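Local coordinates for possible atls1-like light-inducible protein (Prochlorococcus marinus, PDB 2XCZ) that is of unknown function but belongs to the macrophage migration inhibitory factor (MIF) family, small alpha/beta proteins, and assembles here as a trimer, at residues A[6-11]-A[42-47]; A[18-23]-A[38-43]; A[25-30]-A[74-79]; A[48-53]-A[92-97]; A[56-61]-A[88-93]. All coordinates share one frame; numbering follows the deposited sequence. Where two conformers were deposited one is given.

Contact 1. Residues A[6-11]-A[42-47]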
# COMPACT_ATOMS: atom_id res chain seq x y z
N ILE A 6 3.46 8.20 1.20
CA ILE A 6 4.92 8.07 1.22
C ILE A 6 5.34 7.14 2.33
O ILE A 6 4.88 7.26 3.47
CB ILE A 6 5.61 9.45 1.41
CG1 ILE A 6 5.18 10.45 0.31
CG2 ILE A 6 7.13 9.30 1.37
CD1 ILE A 6 5.39 11.92 0.73
N GLN A 7 6.22 6.20 1.99
CA GLN A 7 6.80 5.27 2.95
C GLN A 7 8.32 5.47 2.90
O GLN A 7 8.96 5.21 1.88
CB GLN A 7 6.38 3.86 2.55
CG GLN A 7 7.04 2.72 3.28
CD GLN A 7 6.99 1.44 2.47
OE1 GLN A 7 8.00 1.01 1.90
NE2 GLN A 7 5.80 0.85 2.36
N ALA A 8 8.90 5.96 4.00
CA ALA A 8 10.32 6.33 3.95
C ALA A 8 11.13 5.63 5.02
O ALA A 8 10.59 5.30 6.07
CB ALA A 8 10.49 7.86 4.05
N SER A 9 12.42 5.43 4.75
CA SER A 9 13.32 4.76 5.67
C SER A 9 13.89 5.70 6.74
O SER A 9 14.31 5.24 7.82
CB SER A 9 14.46 4.08 4.91
OG SER A 9 15.36 5.03 4.37
N VAL A 10 13.91 6.99 6.45
CA VAL A 10 14.49 7.99 7.37
C VAL A 10 13.63 8.18 8.62
O VAL A 10 12.45 7.85 8.63
CB VAL A 10 14.71 9.36 6.68
CG1 VAL A 10 15.65 9.23 5.49
CG2 VAL A 10 13.38 9.98 6.27
N PRO A 11 14.21 8.72 9.70
CA PRO A 11 13.41 8.90 10.91
C PRO A 11 12.26 9.89 10.75
O PRO A 11 12.30 10.74 9.85
CB PRO A 11 14.43 9.46 11.91
CG PRO A 11 15.74 8.97 11.41
CD PRO A 11 15.64 9.01 9.94
N LEU A 42 2.49 10.31 5.23
CA LEU A 42 3.93 10.10 5.39
C LEU A 42 4.19 9.15 6.54
O LEU A 42 3.94 9.47 7.72
CB LEU A 42 4.64 11.44 5.65
CG LEU A 42 6.15 11.37 5.92
CD1 LEU A 42 6.92 10.75 4.75
CD2 LEU A 42 6.70 12.75 6.28
N GLN A 43 4.71 7.97 6.19
CA GLN A 43 5.13 6.99 7.18
C GLN A 43 6.64 6.86 7.15
O GLN A 43 7.22 6.29 6.20
CB GLN A 43 4.46 5.63 6.91
CG GLN A 43 4.77 4.57 7.97
CD GLN A 43 4.43 5.03 9.38
OE1 GLN A 43 3.35 5.57 9.63
NE2 GLN A 43 5.35 4.82 10.31
N CYS A 44 7.29 7.39 8.18
CA CYS A 44 8.74 7.30 8.29
C CYS A 44 9.17 6.13 9.20
O CYS A 44 8.32 5.43 9.78
CB CYS A 44 9.31 8.62 8.83
SG CYS A 44 9.17 10.02 7.70
N GLY A 45 10.48 5.93 9.29
CA GLY A 45 11.07 4.90 10.15
C GLY A 45 10.85 3.46 9.73
O GLY A 45 10.99 2.54 10.55
N VAL A 46 10.50 3.24 8.47
CA VAL A 46 10.25 1.89 7.96
C VAL A 46 11.56 1.25 7.49
O VAL A 46 12.31 1.84 6.71
CB VAL A 46 9.27 1.95 6.76
CG1 VAL A 46 8.95 0.55 6.25
CG2 VAL A 46 8.01 2.70 7.14
N PRO A 47 11.87 0.05 8.01
CA PRO A 47 13.02 -0.68 7.50
C PRO A 47 12.88 -0.91 5.99
O PRO A 47 11.87 -1.49 5.53
CB PRO A 47 12.97 -2.00 8.28
CG PRO A 47 12.33 -1.62 9.56
CD PRO A 47 11.26 -0.64 9.16
O HOH W 1 14.44 2.65 8.28
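I6 and Q7 lie beside L42 and Q43 as neighbouring parallel strands, and four backbone hydrogen bonds link the two segments. Q43 N donates to I6 O at 2.8 Å, and the bond is almost straight at 175°. A8 N donates to Q43 O, also at 2.8 Å. Q43 thus spends both its N-H and its C=O on the same neighbouring strand. Past A8 the regular ladder ends. The chain turns at G45, whose phi is positive, and two further bonds clamp the turn. V46 N reaches A8 O at 3.2 Å. G45 N donates to V10 O at 2.8 Å, but this bond is bent to 151°.

A C-H...O contact adds to these, with S9 CA 3.3 Å from V46 O. One water donates to S9 O at 2.6 Å and to V46 O. It bridges the two segments as they leave the sheet, the V46 bond being weak. The S9 hydroxyl is used elsewhere, on T57 N.

Apolar contacts lie on both faces of the pair. On one, CD1 of L42 meets CG2 of I6 at 3.7 Å, and the two side chains cross obliquely under helix 16-31. On the other, CG of Q7 touches CG2 of V46 at 4.0 Å, with the side chains roughly perpendicular. V46 also packs on Q43 of the second subunit.

Two adjacent parallel strands joined through a helix make a beta-alpha-beta unit, here strand 3-8, helix 16-31 and strand 39-43 of the MIF fold.

Contact 2. Residues A[18-23]-A[38-43]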
# COMPACT_ATOMS: atom_id res chain seq x y z
N SER A 18 3.49 20.15 7.76
CA SER A 18 3.83 21.24 6.83
C SER A 18 4.26 20.67 5.48
O SER A 18 3.79 21.11 4.42
CB SER A 18 4.93 22.12 7.44
OG SER A 18 5.68 22.78 6.43
N LEU A 19 5.17 19.70 5.55
CA LEU A 19 5.68 18.99 4.38
C LEU A 19 4.52 18.43 3.53
O LEU A 19 4.50 18.61 2.30
CB LEU A 19 6.59 17.85 4.85
CG LEU A 19 7.38 16.92 3.94
CD1 LEU A 19 8.41 16.18 4.78
CD2 LEU A 19 6.48 15.93 3.22
N LEU A 20 3.58 17.75 4.18
CA LEU A 20 2.43 17.15 3.49
C LEU A 20 1.47 18.21 2.95
O LEU A 20 0.95 18.08 1.84
CB LEU A 20 1.68 16.19 4.42
CG LEU A 20 2.41 14.88 4.74
CD1 LEU A 20 1.62 14.07 5.77
CD2 LEU A 20 2.70 14.03 3.50
N GLN A 21 1.25 19.28 3.72
CA GLN A 21 0.39 20.36 3.26
C GLN A 21 0.94 21.04 2.01
O GLN A 21 0.21 21.35 1.07
CB GLN A 21 0.18 21.38 4.38
CG GLN A 21 -0.75 20.90 5.49
CD GLN A 21 -0.67 21.78 6.72
OE1 GLN A 21 0.40 21.98 7.30
NE2 GLN A 21 -1.82 22.29 7.15
N GLU A 22 2.25 21.26 2.00
CA GLU A 22 2.90 21.84 0.83
C GLU A 22 2.80 20.90 -0.37
O GLU A 22 2.45 21.32 -1.46
CB GLU A 22 4.34 22.19 1.14
CG GLU A 22 5.03 22.96 0.03
CD GLU A 22 6.52 23.11 0.26
OE1 GLU A 22 7.26 23.25 -0.73
OE2 GLU A 22 6.96 23.09 1.43
N LEU A 23 3.12 19.62 -0.15
CA LEU A 23 2.93 18.61 -1.19
C LEU A 23 1.49 18.54 -1.73
O LEU A 23 1.27 18.37 -2.95
CB LEU A 23 3.40 17.25 -0.67
CG LEU A 23 3.32 16.07 -1.63
CD1 LEU A 23 4.07 16.35 -2.92
CD2 LEU A 23 3.81 14.80 -0.96
N VAL A 38 -7.51 16.06 -2.44
CA VAL A 38 -6.17 15.48 -2.30
C VAL A 38 -5.95 14.89 -0.92
O VAL A 38 -6.12 15.57 0.10
CB VAL A 38 -5.04 16.52 -2.58
CG1 VAL A 38 -3.65 15.92 -2.35
CG2 VAL A 38 -5.15 17.07 -3.99
N MET A 39 -5.53 13.62 -0.90
CA MET A 39 -5.19 12.93 0.35
C MET A 39 -3.71 12.59 0.34
O MET A 39 -3.19 12.11 -0.66
CB MET A 39 -6.01 11.65 0.50
CG MET A 39 -5.79 10.91 1.82
SD MET A 39 -6.92 9.53 2.08
CE MET A 39 -8.43 10.41 2.48
N THR A 40 -3.04 12.81 1.47
CA THR A 40 -1.60 12.54 1.56
C THR A 40 -1.27 11.78 2.84
O THR A 40 -2.02 11.84 3.82
CB THR A 40 -0.71 13.83 1.53
OG1 THR A 40 -0.73 14.46 2.82
CG2 THR A 40 -1.18 14.84 0.46
N SER A 41 -0.16 11.07 2.83
CA SER A 41 0.38 10.48 4.06
C SER A 41 1.90 10.36 4.03
O SER A 41 2.52 10.30 2.96
CB SER A 41 -0.24 9.11 4.34
OG SER A 41 0.19 8.14 3.42
N LEU A 42 2.49 10.31 5.23
CA LEU A 42 3.93 10.10 5.39
C LEU A 42 4.19 9.15 6.54
O LEU A 42 3.94 9.47 7.72
CB LEU A 42 4.64 11.44 5.65
CG LEU A 42 6.15 11.37 5.92
CD1 LEU A 42 6.92 10.75 4.75
CD2 LEU A 42 6.70 12.75 6.28
N GLN A 43 4.71 7.97 6.19
CA GLN A 43 5.13 6.99 7.18
C GLN A 43 6.64 6.86 7.15
O GLN A 43 7.22 6.29 6.20
CB GLN A 43 4.46 5.63 6.91
CG GLN A 43 4.77 4.57 7.97
CD GLN A 43 4.43 5.03 9.38
OE1 GLN A 43 3.35 5.57 9.63
NE2 GLN A 43 5.35 4.82 10.31
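L20 lies over T40 and L42, and it has the largest share of this buried contact. Its CG stands anti to the carbonyl carbon (chi1 -71°), which places L20 CG 3.7 Å from T40 OG1. L20 and T40 pass alongside one another, pointing opposite ways. L20 CB is 3.4 Å from T40 OG1, and L20 CD2 lies 3.5 Å from the same OG1. No hydrogen bond links the two segments. T40 OG1 finds its polar partner in T49 OG1 of the third subunit.

Beyond T40 both methyls of L20 touch L42 CB. L20 CD2 is 3.9 Å from L42 CB, and CD1 reaches a similar distance from that CB. L19, one residue earlier on the helix, meets the far end of L42. Its CD1 is 4.1 Å from L42 CD2, and these two side chains are about perpendicular.

The helix and strand segments run at 145° to each other, closer to antiparallel than to crossed. Helix 16-31 lies on the sheet here, with L23 turned to I4 and I6 of strand 3-8. L19 also touches N87 and L88 of helix 72-88. Strand 39-43 pairs antiparallel with a strand of the third subunit, which carries the sheet across the interface.

Contact 3. Residues A[25-30]-A[74-79]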
# COMPACT_ATOMS: atom_id res chain seq x y z
N SER A 25 -0.96 20.96 -1.83
CA SER A 25 -1.30 22.09 -2.71
C SER A 25 -0.59 22.02 -4.07
O SER A 25 -1.21 22.26 -5.10
CB SER A 25 -1.03 23.43 -2.03
OG SER A 25 0.21 23.38 -1.36
N LYS A 26 0.69 21.66 -4.05
CA LYS A 26 1.47 21.48 -5.28
C LYS A 26 0.89 20.41 -6.18
O LYS A 26 0.76 20.60 -7.40
CB LYS A 26 2.94 21.20 -4.96
CG LYS A 26 3.61 22.40 -4.29
CD LYS A 26 5.10 22.26 -4.14
CE LYS A 26 5.71 23.64 -3.91
NZ LYS A 26 7.17 23.56 -3.70
N LEU A 27 0.53 19.27 -5.58
CA LEU A 27 -0.08 18.19 -6.34
C LEU A 27 -1.46 18.55 -6.90
O LEU A 27 -1.78 18.20 -8.04
CB LEU A 27 -0.11 16.87 -5.54
CG LEU A 27 -0.53 15.63 -6.35
CD1 LEU A 27 0.51 15.28 -7.43
CD2 LEU A 27 -0.76 14.42 -5.44
N ALA A 28 -2.27 19.27 -6.12
CA ALA A 28 -3.57 19.72 -6.63
C ALA A 28 -3.40 20.57 -7.90
O ALA A 28 -4.08 20.36 -8.90
CB ALA A 28 -4.32 20.50 -5.56
N GLU A 29 -2.47 21.52 -7.84
CA GLU A 29 -2.26 22.43 -8.94
C GLU A 29 -1.77 21.69 -10.17
O GLU A 29 -2.28 21.90 -11.27
CB GLU A 29 -1.29 23.54 -8.56
CG GLU A 29 -1.36 24.72 -9.52
CD GLU A 29 -0.01 25.26 -9.93
OE1 GLU A 29 1.03 24.76 -9.42
OE2 GLU A 29 0.01 26.18 -10.78
N LEU A 30 -0.79 20.81 -9.99
CA LEU A 30 -0.23 20.06 -11.11
C LEU A 30 -1.26 19.16 -11.79
O LEU A 30 -1.32 19.09 -13.03
CB LEU A 30 1.01 19.25 -10.69
CG LEU A 30 1.68 18.38 -11.76
CD1 LEU A 30 2.05 19.20 -13.02
CD2 LEU A 30 2.92 17.67 -11.20
N GLN A 74 5.70 11.81 -15.56
CA GLN A 74 7.04 12.42 -15.46
C GLN A 74 7.04 13.69 -14.60
O GLN A 74 7.91 13.87 -13.74
CB GLN A 74 7.67 12.68 -16.84
CG GLN A 74 8.36 11.45 -17.44
CD GLN A 74 9.09 11.72 -18.77
OE1 GLN A 74 9.22 12.86 -19.23
NE2 GLN A 74 9.57 10.64 -19.40
N GLU A 75 6.08 14.58 -14.85
CA GLU A 75 5.99 15.83 -14.12
C GLU A 75 5.69 15.62 -12.64
O GLU A 75 6.24 16.33 -11.80
CB GLU A 75 4.91 16.73 -14.74
CG GLU A 75 5.27 17.20 -16.15
CD GLU A 75 4.10 17.80 -16.90
OE1 GLU A 75 3.03 18.02 -16.29
OE2 GLU A 75 4.24 18.05 -18.12
N VAL A 76 4.83 14.65 -12.33
CA VAL A 76 4.53 14.34 -10.93
C VAL A 76 5.79 13.77 -10.26
O VAL A 76 6.14 14.14 -9.14
CB VAL A 76 3.32 13.37 -10.78
CG1 VAL A 76 3.17 12.93 -9.32
CG2 VAL A 76 2.02 14.04 -11.27
N SER A 77 6.50 12.90 -10.97
CA SER A 77 7.72 12.34 -10.41
C SER A 77 8.75 13.44 -10.13
O SER A 77 9.39 13.44 -9.09
CB SER A 77 8.29 11.27 -11.34
OG SER A 77 9.48 10.74 -10.79
N GLU A 78 8.88 14.39 -11.04
CA GLU A 78 9.81 15.49 -10.82
C GLU A 78 9.42 16.27 -9.56
O GLU A 78 10.27 16.53 -8.70
CB GLU A 78 9.90 16.39 -12.05
CG GLU A 78 10.92 17.53 -11.94
CD GLU A 78 10.84 18.51 -13.11
OE1 GLU A 78 9.81 18.52 -13.83
OE2 GLU A 78 11.81 19.27 -13.30
N LEU A 79 8.14 16.62 -9.44
CA LEU A 79 7.63 17.31 -8.26
C LEU A 79 7.89 16.53 -6.97
O LEU A 79 8.45 17.07 -6.00
CB LEU A 79 6.12 17.58 -8.40
CG LEU A 79 5.35 17.97 -7.12
CD1 LEU A 79 5.78 19.34 -6.56
CD2 LEU A 79 3.84 17.91 -7.38
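The helix segments that bring L30 against V76 run nearly antiparallel, at 163°, with their axes 11.0 Å apart. That spacing leaves room for leucine side chains to fill the gap, and no hydrogen bond crosses it.

L30 reaches well into the opposite helix. Its CG is anti to the backbone N (chi1 178°), and the two methyls beyond it find different partners. CD2 packs against V76 CG2 at 3.7 Å and lies as close to the backbone at V76 CA. CD1 turns to the carboxylate of E75, 3.6 Å from OE1, a contact of carbon with oxygen rather than a polar bond. The other oxygen of E75, OE2, is hydrogen-bonded to S71 OG.

L79 answers from the second helix. Its CD2 lies 3.9 Å from L30 CD2, and it also comes within 4.2 Å of L27 CD1. Its other methyl, CD1, leans on the aliphatic part of K26, 3.8 Å from K26 CB. The extended K26 chain then leads away from the contact, and its NZ makes a salt bridge with E22 on the same helix.

L27 and V76 close the buried side. L27 CD1 meets V76 CG1 at 4.0 Å.

Helices 16-31 and 72-88 thus lie side by side, antiparallel, over the sheet. V76 reaches down to F99 of strand 95-101, and S77, just beyond it, to I97 of that strand. S77 OG also bonds to S112 O of the second subunit, so helix 72-88 sits close to the trimer interface.

Contact 4. Residues A[48-53]-A[92-97]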
# COMPACT_ATOMS: atom_id res chain seq x y z
N MET A 48 13.86 -0.45 5.24
CA MET A 48 13.85 -0.58 3.78
C MET A 48 15.25 -0.84 3.26
O MET A 48 16.23 -0.41 3.88
CB MET A 48 13.34 0.71 3.14
CG MET A 48 11.88 1.00 3.42
SD MET A 48 11.29 2.41 2.50
CE MET A 48 11.37 1.80 0.81
N THR A 49 15.34 -1.54 2.15
CA THR A 49 16.56 -1.55 1.36
C THR A 49 16.28 -1.04 -0.06
O THR A 49 15.16 -1.13 -0.55
CB THR A 49 17.25 -2.93 1.28
OG1 THR A 49 16.47 -3.83 0.48
CG2 THR A 49 17.43 -3.52 2.67
N PHE A 50 17.31 -0.49 -0.70
CA PHE A 50 17.27 -0.22 -2.13
C PHE A 50 18.67 -0.48 -2.66
O PHE A 50 19.66 -0.07 -2.02
CB PHE A 50 16.81 1.21 -2.44
CG PHE A 50 16.66 1.48 -3.91
CD1 PHE A 50 15.85 0.65 -4.71
CD2 PHE A 50 17.34 2.53 -4.51
CE1 PHE A 50 15.71 0.89 -6.06
CE2 PHE A 50 17.21 2.78 -5.87
CZ PHE A 50 16.39 1.96 -6.65
N SER A 51 18.76 -1.19 -3.78
CA SER A 51 20.05 -1.56 -4.37
C SER A 51 20.86 -2.42 -3.38
O SER A 51 22.10 -2.42 -3.40
CB SER A 51 20.86 -0.31 -4.77
OG SER A 51 20.08 0.63 -5.48
N GLY A 52 20.17 -3.12 -2.50
CA GLY A 52 20.83 -3.98 -1.51
C GLY A 52 21.31 -3.32 -0.24
O GLY A 52 21.82 -3.99 0.64
N ASN A 53 21.14 -2.00 -0.12
CA ASN A 53 21.61 -1.28 1.08
C ASN A 53 20.53 -0.44 1.79
O ASN A 53 19.47 -0.17 1.23
CB ASN A 53 22.87 -0.46 0.76
CG ASN A 53 22.56 0.81 -0.02
OD1 ASN A 53 21.83 1.68 0.45
ND2 ASN A 53 23.15 0.93 -1.21
N ALA A 92 16.97 11.68 -5.00
CA ALA A 92 15.94 11.31 -5.98
C ALA A 92 16.20 9.93 -6.61
O ALA A 92 15.26 9.22 -6.97
CB ALA A 92 15.80 12.38 -7.06
N ASP A 93 17.48 9.54 -6.71
CA ASP A 93 17.81 8.23 -7.29
C ASP A 93 17.59 7.07 -6.32
O ASP A 93 17.89 5.91 -6.65
CB ASP A 93 19.22 8.18 -7.90
CG ASP A 93 20.33 8.32 -6.86
OD1 ASP A 93 20.07 8.36 -5.64
OD2 ASP A 93 21.50 8.39 -7.30
N ARG A 94 17.06 7.37 -5.13
CA ARG A 94 16.63 6.32 -4.21
C ARG A 94 15.12 6.40 -3.92
O ARG A 94 14.63 5.89 -2.90
CB ARG A 94 17.47 6.33 -2.94
CG ARG A 94 18.90 5.82 -3.23
CD ARG A 94 19.77 5.72 -1.98
NE ARG A 94 19.33 4.70 -1.02
CZ ARG A 94 19.55 3.39 -1.14
NH1 ARG A 94 19.12 2.58 -0.18
NH2 ARG A 94 20.17 2.88 -2.20
N ILE A 95 14.39 7.04 -4.84
CA ILE A 95 12.93 7.17 -4.72
C ILE A 95 12.22 6.43 -5.84
O ILE A 95 12.55 6.61 -7.01
CB ILE A 95 12.49 8.67 -4.72
CG1 ILE A 95 13.20 9.42 -3.57
CG2 ILE A 95 10.96 8.77 -4.65
CD1 ILE A 95 12.95 10.91 -3.57
N TYR A 96 11.26 5.57 -5.46
CA TYR A 96 10.37 4.93 -6.43
C TYR A 96 8.95 5.44 -6.22
O TYR A 96 8.53 5.68 -5.08
CB TYR A 96 10.35 3.42 -6.20
CG TYR A 96 11.37 2.61 -6.97
CD1 TYR A 96 12.17 3.19 -7.94
CD2 TYR A 96 11.47 1.24 -6.77
CE1 TYR A 96 13.09 2.43 -8.68
CE2 TYR A 96 12.39 0.47 -7.49
CZ TYR A 96 13.18 1.07 -8.44
OH TYR A 96 14.08 0.32 -9.18
N ILE A 97 8.23 5.59 -7.32
CA ILE A 97 6.83 5.98 -7.28
C ILE A 97 6.00 5.01 -8.09
O ILE A 97 6.25 4.82 -9.31
CB ILE A 97 6.59 7.43 -7.81
CG1 ILE A 97 7.49 8.44 -7.08
CG2 ILE A 97 5.12 7.81 -7.65
CD1 ILE A 97 7.52 9.80 -7.77
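R94 and F50 meet where a type I' beta turn, F50 to N53, abuts the start of strand 95-101. The tight part is the grip of R94 on this turn. The guanidinium approaches end-on, and two of its nitrogens share one oxygen. R94 NH2 lies 3.0 Å from F50 O. R94 NH1 lies 3.3 Å from F50 O. NH1 also donates to N53 O at 3.1 Å. R94 NE is held by P56 O and NH1 also by E55 O, both just after the turn. F50 O further accepts N53 N from within the turn, so three N-H groups converge on it. The R94 chain bends at chi3 (67°), which swings NE round. N53 OD1 lies over one face of the guanidinium, and F50 CB over the opposite face, 3.5 Å from NH1. The N53 amide is nearly parallel to the guanidinium, at 21°, but its OD1 bonds to E55 N.

The aromatic pair is also closely packed. The F50 ring points its edge at the face of Y96 in a T-shaped stack, with planes at 71° and centroids 4.9 Å apart. Y96 OH bonds to Y37 O of the second subunit, and a bound PEG lies near the Y96 side chain.

Looser are the exposed D93 side chain and S51 OG, which stays 4.0 Å from R94 NH2 and bonds instead to K36 O of the second subunit. D93 O, an acceptor for W109 NE1 of the second subunit, is close: it lies at the F50 ring edge, 3.3 Å from F50 CE2.

Contact 5. Residues A[56-61]-A[88-93]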
# COMPACT_ATOMS: atom_id res chain seq x y z
N PRO A 56 19.21 6.05 3.00
CA PRO A 56 17.92 6.73 2.89
C PRO A 56 17.22 6.38 1.58
O PRO A 56 17.82 6.51 0.51
CB PRO A 56 18.29 8.21 2.96
CG PRO A 56 19.48 8.21 3.88
CD PRO A 56 20.24 6.94 3.59
N THR A 57 15.99 5.90 1.69
CA THR A 57 15.21 5.49 0.52
C THR A 57 13.71 5.66 0.78
O THR A 57 13.28 5.79 1.93
CB THR A 57 15.56 4.06 0.08
OG1 THR A 57 14.88 3.78 -1.15
CG2 THR A 57 15.15 3.05 1.13
N CYS A 58 12.92 5.63 -0.29
CA CYS A 58 11.55 6.07 -0.20
C CYS A 58 10.70 5.35 -1.25
O CYS A 58 11.11 5.26 -2.40
CB CYS A 58 11.57 7.58 -0.49
SG CYS A 58 10.07 8.37 -0.46
N TYR A 59 9.54 4.82 -0.85
CA TYR A 59 8.53 4.38 -1.83
C TYR A 59 7.28 5.25 -1.74
O TYR A 59 6.73 5.43 -0.67
CB TYR A 59 8.12 2.91 -1.64
CG TYR A 59 7.01 2.52 -2.60
CD1 TYR A 59 7.23 2.52 -3.98
CD2 TYR A 59 5.72 2.22 -2.13
CE1 TYR A 59 6.21 2.21 -4.87
CE2 TYR A 59 4.68 1.90 -3.02
CZ TYR A 59 4.94 1.91 -4.38
OH TYR A 59 3.93 1.58 -5.26
N VAL A 60 6.81 5.73 -2.89
CA VAL A 60 5.60 6.55 -2.91
C VAL A 60 4.54 5.89 -3.77
O VAL A 60 4.84 5.41 -4.85
CB VAL A 60 5.90 7.93 -3.53
CG1 VAL A 60 4.67 8.86 -3.44
CG2 VAL A 60 7.13 8.58 -2.85
N GLU A 61 3.30 5.86 -3.30
CA GLU A 61 2.21 5.53 -4.23
C GLU A 61 1.36 6.75 -4.54
O GLU A 61 1.01 7.52 -3.64
CB GLU A 61 1.38 4.35 -3.78
CG GLU A 61 0.91 4.37 -2.39
CD GLU A 61 -0.15 3.30 -2.13
OE1 GLU A 61 -0.04 2.16 -2.68
OE2 GLU A 61 -1.08 3.60 -1.38
N LEU A 88 13.14 15.61 3.09
CA LEU A 88 13.54 14.41 3.85
C LEU A 88 15.00 14.04 3.66
O LEU A 88 15.49 13.15 4.35
CB LEU A 88 12.63 13.21 3.51
CG LEU A 88 11.15 13.38 3.83
CD1 LEU A 88 10.36 12.17 3.34
CD2 LEU A 88 10.95 13.62 5.33
N GLY A 89 15.67 14.71 2.74
CA GLY A 89 17.08 14.44 2.44
C GLY A 89 17.30 13.08 1.81
O GLY A 89 18.37 12.48 1.97
N ILE A 90 16.29 12.57 1.11
CA ILE A 90 16.42 11.31 0.38
C ILE A 90 16.72 11.65 -1.07
O ILE A 90 15.96 12.36 -1.71
CB ILE A 90 15.12 10.45 0.46
CG1 ILE A 90 14.78 10.16 1.93
CG2 ILE A 90 15.29 9.14 -0.33
CD1 ILE A 90 13.42 9.46 2.14
N PRO A 91 17.85 11.14 -1.59
CA PRO A 91 18.27 11.40 -2.96
C PRO A 91 17.20 10.92 -3.93
O PRO A 91 16.61 9.87 -3.70
CB PRO A 91 19.53 10.53 -3.12
CG PRO A 91 19.96 10.20 -1.76
CD PRO A 91 18.74 10.18 -0.92
N ALA A 92 16.97 11.68 -5.00
CA ALA A 92 15.94 11.31 -5.98
C ALA A 92 16.20 9.93 -6.61
O ALA A 92 15.26 9.22 -6.97
CB ALA A 92 15.80 12.38 -7.06
N ASP A 93 17.48 9.54 -6.71
CA ASP A 93 17.81 8.23 -7.29
C ASP A 93 17.59 7.07 -6.32
O ASP A 93 17.89 5.91 -6.65
CB ASP A 93 19.22 8.18 -7.90
CG ASP A 93 20.33 8.32 -6.86
OD1 ASP A 93 20.07 8.36 -5.64
OD2 ASP A 93 21.50 8.39 -7.30
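I90 packs on P56, T57 and C58 in the loop that leads from helix 72-88 into strand 95-101. These elements and strand 58-64 form a beta-alpha-beta unit, and the contact sits at the end of its return connection. No hydrogen bond joins the two segments.

The first shell is the branched side chain of I90. CG2 lies 3.7 Å from P56 O and equally near T57 CA, so it rests on the backbone where the strand is about to begin. CD1 goes further in. It touches C58 CB at 3.7 Å and comes as near to T57 O. The chain is extended at chi2 (173°), which carries CD1 away from the I90 backbone toward the strand. P91 follows at the outer side, its CD 4.0 Å from P56 O.

The next shell holds both partners in place. G89 is the first residue to leave the helix, with positive phi, and the chain turns there so that I90 faces strand 58-64. I84 of helix 72-88, A8 of strand 3-8 and I95 of strand 95-101 also touch I90. C58 is fixed by backbone bonds to R94 and Y96. T57 OG1 bonds to R94 O, and T57 N to S9 OG. T57 also packs on M39 of the second subunit.

At the outer end P56 lies against V10 and I90, its CB 4.1 Å from I90 CG1.

In the fold
From the N terminus, contact 1 closes the loop from strand 3-8 through helix 16-31 to the end of strand 39-43. Contact 2 lies within that loop and ends on the same stretch, sharing L42 and Q43, so helix and strands form one unit. Contact 3 starts on the same helix but reaches helix 72-88, so it crosses contacts 1 and 2 and ties the two halves of the chain together. It also crosses contacts 4 and 5. These two follow contact 1 in series. Contact 5 lies within the span of contact 4, sharing A92 and D93, and both fix the entry to strand 95-101.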